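Local coordinates for protein putative hydrogenase (Pyrococcus furiosus, PDB 3LYU) that is probably an oxidoreductase of the ferredoxin reductase type that binds flavin adenine dinucleotide and a [2Fe-2S] cluster, the chain here being one domain of it, at residues B[98-103]-B[128-133]; B[32-37]-B[58-63]; B[39-44]-B[67-72]; B[74-79]-B[92-97]. All coordinates share one frame; numbering follows the deposited sequence.

In the fold
The chain is one domain of a longer protein, a three-layer alpha/beta fold on a parallel sheet ordered 70-76, 46-54, 20-26, 110-114, 134-136, consistent with the nucleotide-binding half of a ferredoxin reductase module. Along the chain, contacts 2 and 3 interleave; contact 4 follows, then contact 1. Contacts 2 and 3, centres about 10 Å apart, hold their shared helix 29-42 to the chain around helix 61-65, and both reach the third subunit. Contacts 4 and 1, about 17 Å between centres and joined by an E74-K98 salt bridge, tie helix 84-104 to strand 70-76 and helix 117-130. Contacts 1 and 2 lie on opposite sides of the chain's centre, their centres about 22 Å apart.

Contact 1. Residues B[98-103]-B[128-133]; sequences KVRELL and KEYGVP
L103 lies over one face of the Y130 ring while R100 reaches the phenol end of the same side chain, and these two approaches join helix 84-104 to the end of helix 117-130. The L103 CB sits 3.9 Å from the centroid of the Y130 ring and 14° off its normal, a CH-pi contact, with CD2 of the leucine following over CD1 of the ring. R100 leaves its helix with CG trans to the backbone N (chi1 168°), then bends at chi2 and chi3, which swings the guanidinium across to helix 117-130. There NH1 of R100 donates a straight but weak bond of 3.4 Å to Y130 OH, which lies in the guanidinium plane. The same NH1 forms a salt bridge with E129 OE2, also 3.4 Å and weak as a hydrogen bond, the two planar groups being turned 44° apart. A serine at Y130 would probably uncover L103 and leave R100 with E129 as its partner here. G131, with positive phi, takes the chain out of helix 117-130 toward strand 134-136. V99 and L103 pack on V126 of helix 117-130 and on I24 and L22 of strand 20-26, so the two helices cover one side of the sheet together.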
loop_
_atom_site.group_PDB
_atom_site.type_symbol
_atom_site.label_atom_id
_atom_site.label_comp_id
_atom_site.label_asym_id
_atom_site.label_seq_id
_atom_site.Cartn_x
_atom_site.Cartn_y
_atom_site.Cartn_z
ATOM N N LYS B 98 9.820 29.393 -8.767
ATOM C CA LYS B 98 11.088 29.065 -8.114
ATOM C C LYS B 98 11.618 27.686 -8.489
ATOM O O LYS B 98 12.827 27.502 -8.644
ATOM C CB LYS B 98 10.957 29.160 -6.590
ATOM C CG LYS B 98 12.019 30.054 -5.928
ATOM C CD LYS B 98 13.427 29.770 -6.452
ATOM C CE LYS B 98 14.495 30.484 -5.645
ATOM N NZ LYS B 98 14.262 31.950 -5.572
ATOM N N VAL B 99 10.714 26.719 -8.624
ATOM C CA VAL B 99 11.088 25.356 -8.998
ATOM C C VAL B 99 11.569 25.347 -10.450
ATOM O O VAL B 99 12.636 24.824 -10.763
ATOM C CB VAL B 99 9.883 24.400 -8.839
ATOM C CG1 VAL B 99 10.220 23.017 -9.382
ATOM C CG2 VAL B 99 9.499 24.313 -7.369
ATOM N N ARG B 100 10.759 25.928 -11.328
ATOM C CA ARG B 100 11.091 26.041 -12.736
ATOM C C ARG B 100 12.487 26.651 -12.830
ATOM O O ARG B 100 13.325 26.215 -13.609
ATOM C CB ARG B 100 10.085 26.965 -13.418
ATOM C CG ARG B 100 10.467 27.399 -14.822
ATOM C CD ARG B 100 10.222 26.282 -15.808
ATOM N NE ARG B 100 8.797 26.028 -15.988
ATOM C CZ ARG B 100 8.307 25.010 -16.687
ATOM N NH1 ARG B 100 9.124 24.141 -17.273
ATOM N NH2 ARG B 100 6.996 24.868 -16.810
ATOM N N GLU B 101 12.718 27.671 -12.016
ATOM C CA GLU B 101 13.986 28.379 -11.976
ATOM C C GLU B 101 15.156 27.544 -11.447
ATOM O O GLU B 101 16.294 27.712 -11.883
ATOM C CB GLU B 101 13.820 29.638 -11.126
ATOM C CG GLU B 101 15.118 30.217 -10.591
ATOM C CD GLU B 101 14.881 31.372 -9.631
ATOM O OE1 GLU B 101 15.827 31.760 -8.910
ATOM O OE2 GLU B 101 13.746 31.895 -9.603
ATOM N N LEU B 102 14.878 26.654 -10.502
ATOM C CA LEU B 102 15.913 25.813 -9.920
ATOM C C LEU B 102 16.237 24.589 -10.759
ATOM O O LEU B 102 17.321 24.030 -10.649
ATOM C CB LEU B 102 15.496 25.362 -8.527
ATOM C CG LEU B 102 15.604 26.381 -7.397
ATOM C CD1 LEU B 102 14.929 25.802 -6.162
ATOM C CD2 LEU B 102 17.068 26.703 -7.119
ATOM N N LEU B 103 15.287 24.163 -11.578
ATOM C CA LEU B 103 15.491 23.005 -12.434
ATOM C C LEU B 103 16.099 23.448 -13.754
ATOM O O LEU B 103 16.858 22.705 -14.383
ATOM C CB LEU B 103 14.161 22.296 -12.695
ATOM C CG LEU B 103 13.681 21.299 -11.641
ATOM C CD1 LEU B 103 13.780 21.912 -10.261
ATOM C CD2 LEU B 103 12.257 20.891 -11.964
ATOM N N LYS B 128 8.013 16.875 -14.211
ATOM C CA LYS B 128 7.924 15.907 -15.303
ATOM C C LYS B 128 8.479 16.577 -16.560
ATOM O O LYS B 128 8.874 15.919 -17.524
ATOM C CB LYS B 128 6.468 15.479 -15.529
ATOM C CG LYS B 128 5.519 16.630 -15.865
ATOM C CD LYS B 128 4.581 16.284 -17.031
ATOM C CE LYS B 128 3.570 15.197 -16.681
ATOM N NZ LYS B 128 2.376 15.755 -15.995
ATOM N N GLU B 129 8.521 17.903 -16.518
ATOM C CA GLU B 129 9.009 18.714 -17.620
ATOM C C GLU B 129 10.511 18.562 -17.842
ATOM O O GLU B 129 10.983 18.625 -18.975
ATOM C CB GLU B 129 8.695 20.181 -17.330
ATOM C CG GLU B 129 8.935 21.141 -18.492
ATOM C CD GLU B 129 7.698 21.330 -19.356
ATOM O OE1 GLU B 129 7.145 20.315 -19.836
ATOM O OE2 GLU B 129 7.280 22.493 -19.551
ATOM N N TYR B 130 11.254 18.360 -16.754
ATOM C CA TYR B 130 12.716 18.239 -16.815
ATOM C C TYR B 130 13.319 16.839 -16.693
ATOM O O TYR B 130 14.539 16.686 -16.738
ATOM C CB TYR B 130 13.350 19.150 -15.752
ATOM C CG TYR B 130 13.109 20.619 -16.010
ATOM C CD1 TYR B 130 11.824 21.155 -15.954
ATOM C CD2 TYR B 130 14.158 21.461 -16.373
ATOM C CE1 TYR B 130 11.589 22.485 -16.259
ATOM C CE2 TYR B 130 13.935 22.792 -16.681
ATOM C CZ TYR B 130 12.649 23.298 -16.626
ATOM O OH TYR B 130 12.425 24.616 -16.954
ATOM N N GLY B 131 12.474 15.826 -16.532
ATOM C CA GLY B 131 12.968 14.463 -16.416
ATOM C C GLY B 131 13.550 14.102 -15.059
ATOM O O GLY B 131 14.339 13.152 -14.951
ATOM N N VAL B 132 13.176 14.864 -14.028
ATOM C CA VAL B 132 13.644 14.613 -12.658
ATOM C C VAL B 132 12.605 13.770 -11.902
ATOM O O VAL B 132 11.425 14.104 -11.888
ATOM C CB VAL B 132 13.876 15.938 -11.877
ATOM C CG1 VAL B 132 14.278 15.632 -10.441
ATOM C CG2 VAL B 132 14.954 16.766 -12.560
ATOM N N PRO B 133 13.033 12.660 -11.277
ATOM C CA PRO B 133 12.112 11.790 -10.530
ATOM C C PRO B 133 11.533 12.468 -9.292
ATOM O O PRO B 133 12.216 13.256 -8.646
ATOM C CB PRO B 133 12.985 10.587 -10.179
ATOM C CG PRO B 133 14.354 11.187 -10.071
ATOM C CD PRO B 133 14.404 12.121 -11.249
#

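Contact 2. Residues B[32-37]-B[58-63]; sequences EVYPIA and VILKEE
Y34, on a helix kinked at P35 because proline offers no N-H to the preceding turn, faces L60 of the 58-63 segment with their CA atoms 7.8 Å apart. In this parallel alpha/beta fold the contact joins helix 29-42, which follows the first strand, to the turn that leads from strand 46-54 into the short helix 61-65. L60 occupies a left-handed backbone conformation (phi 62°) just before that helix, and its side chain is directed at the tyrosine. The CD2 methyl of L60 does most of the touching, 3.5 Å from Y34 CB and 3.6 Å from Y34 CG, while L60 CG stands over one face of the ring, offset toward the rim; the two side chains run roughly at right angles. A chi1 of 173° points the Y34 ring away from its backbone N and carries the phenol past L60 to the first turn of helix 61-65. V33 and A37 rest on A23 of strand 20-26, while P35 packs on I43 of the third subunit. At the far end of the ring, the hydroxyl OH of Y34 meets the methylene CB of E63 at 3.6 Å, and the E63 carboxylate turns away from it.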
loop_
_atom_site.group_PDB
_atom_site.type_symbol
_atom_site.label_atom_id
_atom_site.label_comp_id
_atom_site.label_asym_id
_atom_site.label_seq_id
_atom_site.Cartn_x
_atom_site.Cartn_y
_atom_site.Cartn_z
ATOM N N GLU B 32 7.339 18.902 8.479
ATOM C CA GLU B 32 7.518 17.487 8.203
ATOM C C GLU B 32 8.743 17.179 7.339
ATOM O O GLU B 32 9.439 16.195 7.573
ATOM C CB GLU B 32 6.244 16.938 7.553
ATOM C CG GLU B 32 6.216 15.436 7.389
ATOM C CD GLU B 32 4.851 14.922 7.004
ATOM O OE1 GLU B 32 4.721 13.697 6.752
ATOM O OE2 GLU B 32 3.905 15.744 6.957
ATOM N N VAL B 33 9.011 18.006 6.340
ATOM C CA VAL B 33 10.174 17.756 5.495
ATOM C C VAL B 33 11.468 18.010 6.267
ATOM O O VAL B 33 12.512 17.448 5.945
ATOM C CB VAL B 33 10.144 18.615 4.166
ATOM C CG1 VAL B 33 9.241 19.812 4.314
ATOM C CG2 VAL B 33 11.545 19.088 3.799
ATOM N N TYR B 34 11.400 18.834 7.308
ATOM C CA TYR B 34 12.596 19.125 8.085
ATOM C C TYR B 34 13.351 17.871 8.509
ATOM O O TYR B 34 14.467 17.640 8.043
ATOM C CB TYR B 34 12.258 19.971 9.312
ATOM C CG TYR B 34 13.435 20.167 10.245
ATOM C CD1 TYR B 34 14.691 20.569 9.755
ATOM C CD2 TYR B 34 13.293 19.976 11.619
ATOM C CE1 TYR B 34 15.773 20.776 10.618
ATOM C CE2 TYR B 34 14.365 20.187 12.488
ATOM C CZ TYR B 34 15.599 20.585 11.986
ATOM O OH TYR B 34 16.640 20.797 12.860
ATOM N N PRO B 35 12.763 17.044 9.393
ATOM C CA PRO B 35 13.465 15.827 9.818
ATOM C C PRO B 35 13.869 14.888 8.675
ATOM O O PRO B 35 14.830 14.143 8.777
ATOM C CB PRO B 35 12.486 15.185 10.794
ATOM C CG PRO B 35 11.154 15.711 10.343
ATOM C CD PRO B 35 11.451 17.141 10.054
ATOM N N ILE B 36 13.138 14.943 7.579
ATOM C CA ILE B 36 13.449 14.117 6.431
ATOM C C ILE B 36 14.696 14.616 5.712
ATOM O O ILE B 36 15.603 13.837 5.413
ATOM C CB ILE B 36 12.281 14.108 5.437
ATOM C CG1 ILE B 36 11.081 13.410 6.076
ATOM C CG2 ILE B 36 12.691 13.430 4.153
ATOM C CD1 ILE B 36 9.873 13.280 5.159
ATOM N N ALA B 37 14.729 15.917 5.428
ATOM C CA ALA B 37 15.853 16.548 4.734
ATOM C C ALA B 37 17.122 16.498 5.581
ATOM O O ALA B 37 18.225 16.380 5.065
ATOM C CB ALA B 37 15.504 17.996 4.395
ATOM N N VAL B 58 6.907 31.689 8.086
ATOM C CA VAL B 58 8.147 30.949 7.926
ATOM C C VAL B 58 8.546 30.392 9.295
ATOM O O VAL B 58 8.371 31.045 10.322
ATOM C CB VAL B 58 9.279 31.829 7.279
ATOM C CG1 VAL B 58 9.045 33.293 7.571
ATOM C CG2 VAL B 58 10.648 31.394 7.772
ATOM N N ILE B 59 9.038 29.157 9.294
ATOM C CA ILE B 59 9.441 28.478 10.517
ATOM C C ILE B 59 10.610 27.551 10.207
ATOM O O ILE B 59 10.814 27.175 9.059
ATOM C CB ILE B 59 8.253 27.655 11.097
ATOM C CG1 ILE B 59 8.577 27.184 12.518
ATOM C CG2 ILE B 59 7.940 26.473 10.194
ATOM C CD1 ILE B 59 8.773 28.325 13.532
ATOM N N LEU B 60 11.385 27.208 11.232
ATOM C CA LEU B 60 12.540 26.319 11.087
ATOM C C LEU B 60 13.657 26.814 10.186
ATOM O O LEU B 60 14.592 26.064 9.916
ATOM C CB LEU B 60 12.096 24.945 10.589
ATOM C CG LEU B 60 11.792 23.852 11.613
ATOM C CD1 LEU B 60 11.027 24.410 12.813
ATOM C CD2 LEU B 60 10.991 22.768 10.913
ATOM N N LYS B 61 13.570 28.064 9.735
ATOM C CA LYS B 61 14.585 28.644 8.849
ATOM C C LYS B 61 16.026 28.424 9.321
ATOM O O LYS B 61 16.868 27.923 8.575
ATOM C CB LYS B 61 14.333 30.141 8.675
ATOM C CG LYS B 61 15.369 30.834 7.810
ATOM C CD LYS B 61 15.013 32.295 7.570
ATOM C CE LYS B 61 16.030 32.964 6.659
ATOM N NZ LYS B 61 17.380 32.937 7.274
ATOM N N GLU B 62 16.292 28.811 10.565
ATOM C CA GLU B 62 17.605 28.686 11.192
ATOM C C GLU B 62 18.053 27.218 11.245
ATOM O O GLU B 62 19.174 26.866 10.858
ATOM C CB GLU B 62 17.514 29.231 12.616
ATOM C CG GLU B 62 18.794 29.792 13.198
ATOM C CD GLU B 62 19.049 31.207 12.741
ATOM O OE1 GLU B 62 19.839 31.907 13.412
ATOM O OE2 GLU B 62 18.462 31.610 11.712
ATOM N N GLU B 63 17.140 26.380 11.733
ATOM C CA GLU B 63 17.349 24.947 11.900
ATOM C C GLU B 63 17.764 24.173 10.665
ATOM O O GLU B 63 18.679 23.365 10.735
ATOM C CB GLU B 63 16.083 24.292 12.472
ATOM C CG GLU B 63 15.730 24.654 13.915
ATOM C CD GLU B 63 15.098 26.030 14.068
ATOM O OE1 GLU B 63 14.673 26.369 15.195
ATOM O OE2 GLU B 63 15.026 26.777 13.074
#

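Contact 3. Residues B[39-44]-B[67-72]; sequences AWQEIG and AVTRHI
Q41 reaches the 67-72 segment with CG opposite the backbone N (chi1 -172°) and a bend at chi2 (75°), a combination that lays its aliphatic part beside A67 and carries the amide on to V68 and T69. The carbonyl O of A67 lies close to the inner methylenes, 3.1 Å from CB of Q41. Further out, CD of Q41 passes 3.8 Å from V68 CA. The exact placement of the amide beside T69 is doubtful, because OE1 is modelled too close to the threonine methyl. The side chains of Q41 and T69 cross at about a right angle. Replacing Q41 with alanine would probably open a gap beside A67 and V68, where CG and the amide now lie. The contact joins the last turns of helix 29-42 to the approach to strand 70-76, outermost within the chain, and Q41 and V68 both pack on V47 of strand 46-54. Its chemistry thus implies van der Waals packing of the aliphatic part of a polar residue against the A67-V68 backbone, and the geometry gives the amide no hydrogen bond between the two segments.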
loop_
_atom_site.group_PDB
_atom_site.type_symbol
_atom_site.label_atom_id
_atom_site.label_comp_id
_atom_site.label_asym_id
_atom_site.label_seq_id
_atom_site.Cartn_x
_atom_site.Cartn_y
_atom_site.Cartn_z
ATOM N N ALA B 39 17.996 14.149 7.700
ATOM C CA ALA B 39 18.509 12.785 7.612
ATOM C C ALA B 39 19.111 12.452 6.243
ATOM O O ALA B 39 20.044 11.657 6.148
ATOM C CB ALA B 39 17.411 11.814 7.936
ATOM N N TRP B 40 18.577 13.044 5.179
ATOM C CA TRP B 40 19.122 12.783 3.852
ATOM C C TRP B 40 20.495 13.419 3.692
ATOM O O TRP B 40 21.362 12.863 3.034
ATOM C CB TRP B 40 18.194 13.309 2.761
ATOM C CG TRP B 40 17.132 12.338 2.359
ATOM C CD1 TRP B 40 17.179 10.971 2.467
ATOM C CD2 TRP B 40 15.901 12.640 1.687
ATOM N NE1 TRP B 40 16.058 10.405 1.899
ATOM C CE2 TRP B 40 15.259 11.404 1.411
ATOM C CE3 TRP B 40 15.281 13.835 1.282
ATOM C CZ2 TRP B 40 14.027 11.328 0.747
ATOM C CZ3 TRP B 40 14.055 13.760 0.619
ATOM C CH2 TRP B 40 13.441 12.508 0.358
ATOM N N GLN B 41 20.687 14.585 4.294
ATOM C CA GLN B 41 21.958 15.285 4.216
ATOM C C GLN B 41 23.017 14.449 4.920
ATOM O O GLN B 41 24.085 14.204 4.374
ATOM C CB GLN B 41 21.840 16.664 4.879
ATOM C CG GLN B 41 23.050 17.584 4.702
ATOM C CD GLN B 41 23.170 18.201 3.304
ATOM O OE1 GLN B 41 24.153 18.882 3.002
ATOM N NE2 GLN B 41 22.170 17.974 2.455
ATOM N N GLU B 42 22.707 13.999 6.132
ATOM C CA GLU B 42 23.630 13.181 6.932
ATOM C C GLU B 42 24.012 11.869 6.233
ATOM O O GLU B 42 25.116 11.354 6.424
ATOM C CB GLU B 42 22.990 12.862 8.293
ATOM C CG GLU B 42 23.945 12.385 9.370
ATOM C CD GLU B 42 24.930 13.465 9.760
ATOM O OE1 GLU B 42 24.500 14.642 9.871
ATOM O OE2 GLU B 42 26.129 13.142 9.965
ATOM N N ILE B 43 23.086 11.338 5.434
ATOM C CA ILE B 43 23.284 10.087 4.697
ATOM C C ILE B 43 24.157 10.267 3.453
ATOM O O ILE B 43 24.544 9.296 2.806
ATOM C CB ILE B 43 21.898 9.444 4.324
ATOM C CG1 ILE B 43 21.702 8.170 5.140
ATOM C CG2 ILE B 43 21.804 9.130 2.838
ATOM C CD1 ILE B 43 21.751 8.384 6.655
ATOM N N GLY B 44 24.467 11.510 3.120
ATOM C CA GLY B 44 25.319 11.755 1.975
ATOM C C GLY B 44 24.660 12.401 0.774
ATOM O O GLY B 44 25.207 12.352 -0.334
ATOM N N ALA B 67 21.172 22.229 8.649
ATOM C CA ALA B 67 21.021 20.803 8.364
ATOM C C ALA B 67 21.182 20.416 6.884
ATOM O O ALA B 67 21.532 19.280 6.575
ATOM C CB ALA B 67 19.673 20.320 8.876
ATOM N N VAL B 68 20.928 21.345 5.970
ATOM C CA VAL B 68 21.059 21.055 4.545
ATOM C C VAL B 68 22.145 21.927 3.931
ATOM O O VAL B 68 22.601 22.884 4.544
ATOM C CB VAL B 68 19.737 21.311 3.791
ATOM C CG1 VAL B 68 18.614 20.502 4.417
ATOM C CG2 VAL B 68 19.400 22.799 3.809
ATOM N N THR B 69 22.569 21.601 2.716
ATOM C CA THR B 69 23.606 22.394 2.068
ATOM C C THR B 69 23.064 23.801 1.870
ATOM O O THR B 69 23.751 24.772 2.156
ATOM C CB THR B 69 24.017 21.808 0.698
ATOM O OG1 THR B 69 23.041 22.145 -0.295
ATOM C CG2 THR B 69 24.118 20.309 0.787
ATOM N N ARG B 70 21.818 23.898 1.408
ATOM C CA ARG B 70 21.174 25.188 1.168
ATOM C C ARG B 70 19.666 25.211 1.441
ATOM O O ARG B 70 18.920 24.351 0.968
ATOM C CB ARG B 70 21.409 25.618 -0.274
ATOM C CG ARG B 70 20.884 26.989 -0.585
ATOM C CD ARG B 70 20.246 26.996 -1.945
ATOM N NE ARG B 70 21.093 26.564 -2.992
ATOM C CZ ARG B 70 21.019 25.645 -3.949
ATOM N NH1 ARG B 70 22.092 25.642 -4.707
ATOM N NH2 ARG B 70 20.042 24.777 -4.190
ATOM N N HIS B 71 19.221 26.206 2.196
ATOM C CA HIS B 71 17.806 26.346 2.494
ATOM C C HIS B 71 17.243 27.629 1.897
ATOM O O HIS B 71 17.728 28.714 2.189
ATOM C CB HIS B 71 17.564 26.354 4.002
ATOM C CG HIS B 71 16.149 26.682 4.371
ATOM N ND1 HIS B 71 15.071 25.963 3.899
ATOM C CD2 HIS B 71 15.633 27.684 5.121
ATOM C CE1 HIS B 71 13.951 26.509 4.340
ATOM N NE2 HIS B 71 14.265 27.556 5.084
ATOM N N ILE B 72 16.207 27.502 1.074
ATOM C CA ILE B 72 15.580 28.662 0.434
ATOM C C ILE B 72 14.202 28.979 1.003
ATOM O O ILE B 72 13.379 28.080 1.190
ATOM C CB ILE B 72 15.410 28.448 -1.099
ATOM C CG1 ILE B 72 16.745 28.038 -1.732
ATOM C CG2 ILE B 72 14.850 29.716 -1.741
ATOM C CD1 ILE B 72 17.907 28.963 -1.399
#

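Contact 4. Residues B[74-79]-B[92-97]; sequences EPVPLN and SQRLKE
R94 is the one residue of 92-97 that touches 74-79, laid against strand 74-76 between E74 and V76. The tight part is where its chain folds over the strand: V76 CG2 lies 3.9 Å from R94 CB and sits over the centre of one guanidinium face. E74 closes from the other end of the short strand, its CB 3.8 Å from R94 CG, and its OE1 makes a salt bridge of 3.0 Å with R94 NH2. As a hydrogen bond that pair is weak, bent to 121° at the hydrogen, and the carboxylate and guanidinium planes stand 77° apart. Bends at chi2 and chi3 curl the arginine back on itself, which brings its cationic head beside the strand backbone. The looser side lies toward P75 and the exposed P77, whose CD only reaches R94 NH1 at 4.3 Å. The second carboxylate oxygen of E74 is paired with K98, one turn along the helix from R94. Strand 74-76 and helix 92-97 run nearly antiparallel, at 156° with axes 9.5 Å apart, as in a beta-alpha connection; the strand pairs with 46-54, while L95 packs on V52 of that strand and on V123 of helix 117-130.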
loop_
_atom_site.group_PDB
_atom_site.type_symbol
_atom_site.label_atom_id
_atom_site.label_comp_id
_atom_site.label_asym_id
_atom_site.label_seq_id
_atom_site.Cartn_x
_atom_site.Cartn_y
_atom_site.Cartn_z
ATOM N N GLU B 74 10.840 31.512 0.416
ATOM C CA GLU B 74 10.154 32.450 -0.465
ATOM C C GLU B 74 8.886 32.932 0.238
ATOM O O GLU B 74 7.826 32.323 0.085
ATOM C CB GLU B 74 9.780 31.766 -1.780
ATOM C CG GLU B 74 10.949 31.490 -2.681
ATOM C CD GLU B 74 11.679 32.762 -3.082
ATOM O OE1 GLU B 74 11.000 33.737 -3.480
ATOM O OE2 GLU B 74 12.927 32.785 -3.011
ATOM N N PRO B 75 8.978 34.032 1.020
ATOM C CA PRO B 75 7.828 34.586 1.751
ATOM C C PRO B 75 6.905 35.424 0.873
ATOM O O PRO B 75 7.281 36.490 0.393
ATOM C CB PRO B 75 8.487 35.413 2.848
ATOM C CG PRO B 75 9.656 35.986 2.132
ATOM C CD PRO B 75 10.200 34.802 1.323
ATOM N N VAL B 76 5.697 34.926 0.664
ATOM C CA VAL B 76 4.719 35.622 -0.141
ATOM C C VAL B 76 3.877 36.482 0.815
ATOM O O VAL B 76 3.457 36.016 1.881
ATOM C CB VAL B 76 3.832 34.605 -0.896
ATOM C CG1 VAL B 76 2.924 35.324 -1.875
ATOM C CG2 VAL B 76 4.708 33.602 -1.628
ATOM N N PRO B 77 3.645 37.759 0.458
ATOM C CA PRO B 77 2.860 38.699 1.270
ATOM C C PRO B 77 1.391 38.302 1.417
ATOM O O PRO B 77 0.689 38.086 0.426
ATOM C CB PRO B 77 3.032 40.012 0.523
ATOM C CG PRO B 77 3.131 39.558 -0.906
ATOM C CD PRO B 77 4.077 38.396 -0.801
ATOM N N LEU B 78 0.925 38.217 2.659
ATOM C CA LEU B 78 -0.455 37.831 2.922
ATOM C C LEU B 78 -1.398 39.021 2.813
ATOM O O LEU B 78 -1.585 39.748 3.785
ATOM C CB LEU B 78 -0.578 37.207 4.322
ATOM C CG LEU B 78 -1.729 36.221 4.592
ATOM C CD1 LEU B 78 -1.664 35.781 6.044
ATOM C CD2 LEU B 78 -3.079 36.849 4.294
ATOM N N ASN B 79 -1.985 39.217 1.634
ATOM C CA ASN B 79 -2.932 40.308 1.409
ATOM C C ASN B 79 -4.282 39.996 2.092
ATOM O O ASN B 79 -5.044 39.139 1.630
ATOM C CB ASN B 79 -3.149 40.511 -0.092
ATOM C CG ASN B 79 -4.003 41.732 -0.397
ATOM O OD1 ASN B 79 -4.427 41.948 -1.540
ATOM N ND2 ASN B 79 -4.257 42.547 0.634
ATOM N N SER B 92 1.062 29.532 -4.931
ATOM C CA SER B 92 1.121 28.521 -5.975
ATOM C C SER B 92 1.998 29.028 -7.126
ATOM O O SER B 92 2.794 28.283 -7.688
ATOM C CB SER B 92 -0.282 28.218 -6.498
ATOM O OG SER B 92 -1.091 27.601 -5.518
ATOM N N GLN B 93 1.848 30.302 -7.471
ATOM C CA GLN B 93 2.632 30.912 -8.538
ATOM C C GLN B 93 4.117 30.979 -8.188
ATOM O O GLN B 93 4.961 30.563 -8.971
ATOM C CB GLN B 93 2.132 32.329 -8.814
ATOM C CG GLN B 93 0.728 32.418 -9.384
ATOM C CD GLN B 93 0.576 31.665 -10.703
ATOM O OE1 GLN B 93 0.361 30.445 -10.718
ATOM N NE2 GLN B 93 0.697 32.390 -11.819
ATOM N N ARG B 94 4.424 31.524 -7.015
ATOM C CA ARG B 94 5.798 31.654 -6.538
ATOM C C ARG B 94 6.466 30.285 -6.478
ATOM O O ARG B 94 7.680 30.162 -6.635
ATOM C CB ARG B 94 5.797 32.286 -5.143
ATOM C CG ARG B 94 7.167 32.400 -4.493
ATOM C CD ARG B 94 7.993 33.526 -5.112
ATOM N NE ARG B 94 7.467 34.845 -4.773
ATOM C CZ ARG B 94 7.632 35.441 -3.596
ATOM N NH1 ARG B 94 7.108 36.643 -3.380
ATOM N NH2 ARG B 94 8.334 34.845 -2.640
ATOM N N LEU B 95 5.653 29.258 -6.251
ATOM C CA LEU B 95 6.129 27.882 -6.148
ATOM C C LEU B 95 6.552 27.286 -7.497
ATOM O O LEU B 95 7.580 26.607 -7.587
ATOM C CB LEU B 95 5.045 27.007 -5.510
ATOM C CG LEU B 95 5.390 25.555 -5.171
ATOM C CD1 LEU B 95 6.460 25.496 -4.089
ATOM C CD2 LEU B 95 4.128 24.855 -4.700
ATOM N N LYS B 96 5.762 27.531 -8.538
ATOM C CA LYS B 96 6.083 27.014 -9.864
ATOM C C LYS B 96 7.311 27.747 -10.376
ATOM O O LYS B 96 8.247 27.134 -10.890
ATOM C CB LYS B 96 4.936 27.264 -10.835
ATOM C CG LYS B 96 3.576 26.993 -10.245
ATOM C CD LYS B 96 2.464 27.365 -11.212
ATOM C CE LYS B 96 2.353 26.355 -12.335
ATOM N NZ LYS B 96 1.179 26.669 -13.191
ATOM N N GLU B 97 7.293 29.069 -10.219
ATOM C CA GLU B 97 8.382 29.928 -10.670
ATOM C C GLU B 97 9.746 29.569 -10.085
ATOM O O GLU B 97 10.719 29.452 -10.827
ATOM C CB GLU B 97 8.059 31.399 -10.357
ATOM C CG GLU B 97 6.725 31.886 -10.936
ATOM C CD GLU B 97 6.443 33.352 -10.651
ATOM O OE1 GLU B 97 6.551 33.767 -9.476
ATOM O OE2 GLU B 97 6.101 34.087 -11.600
#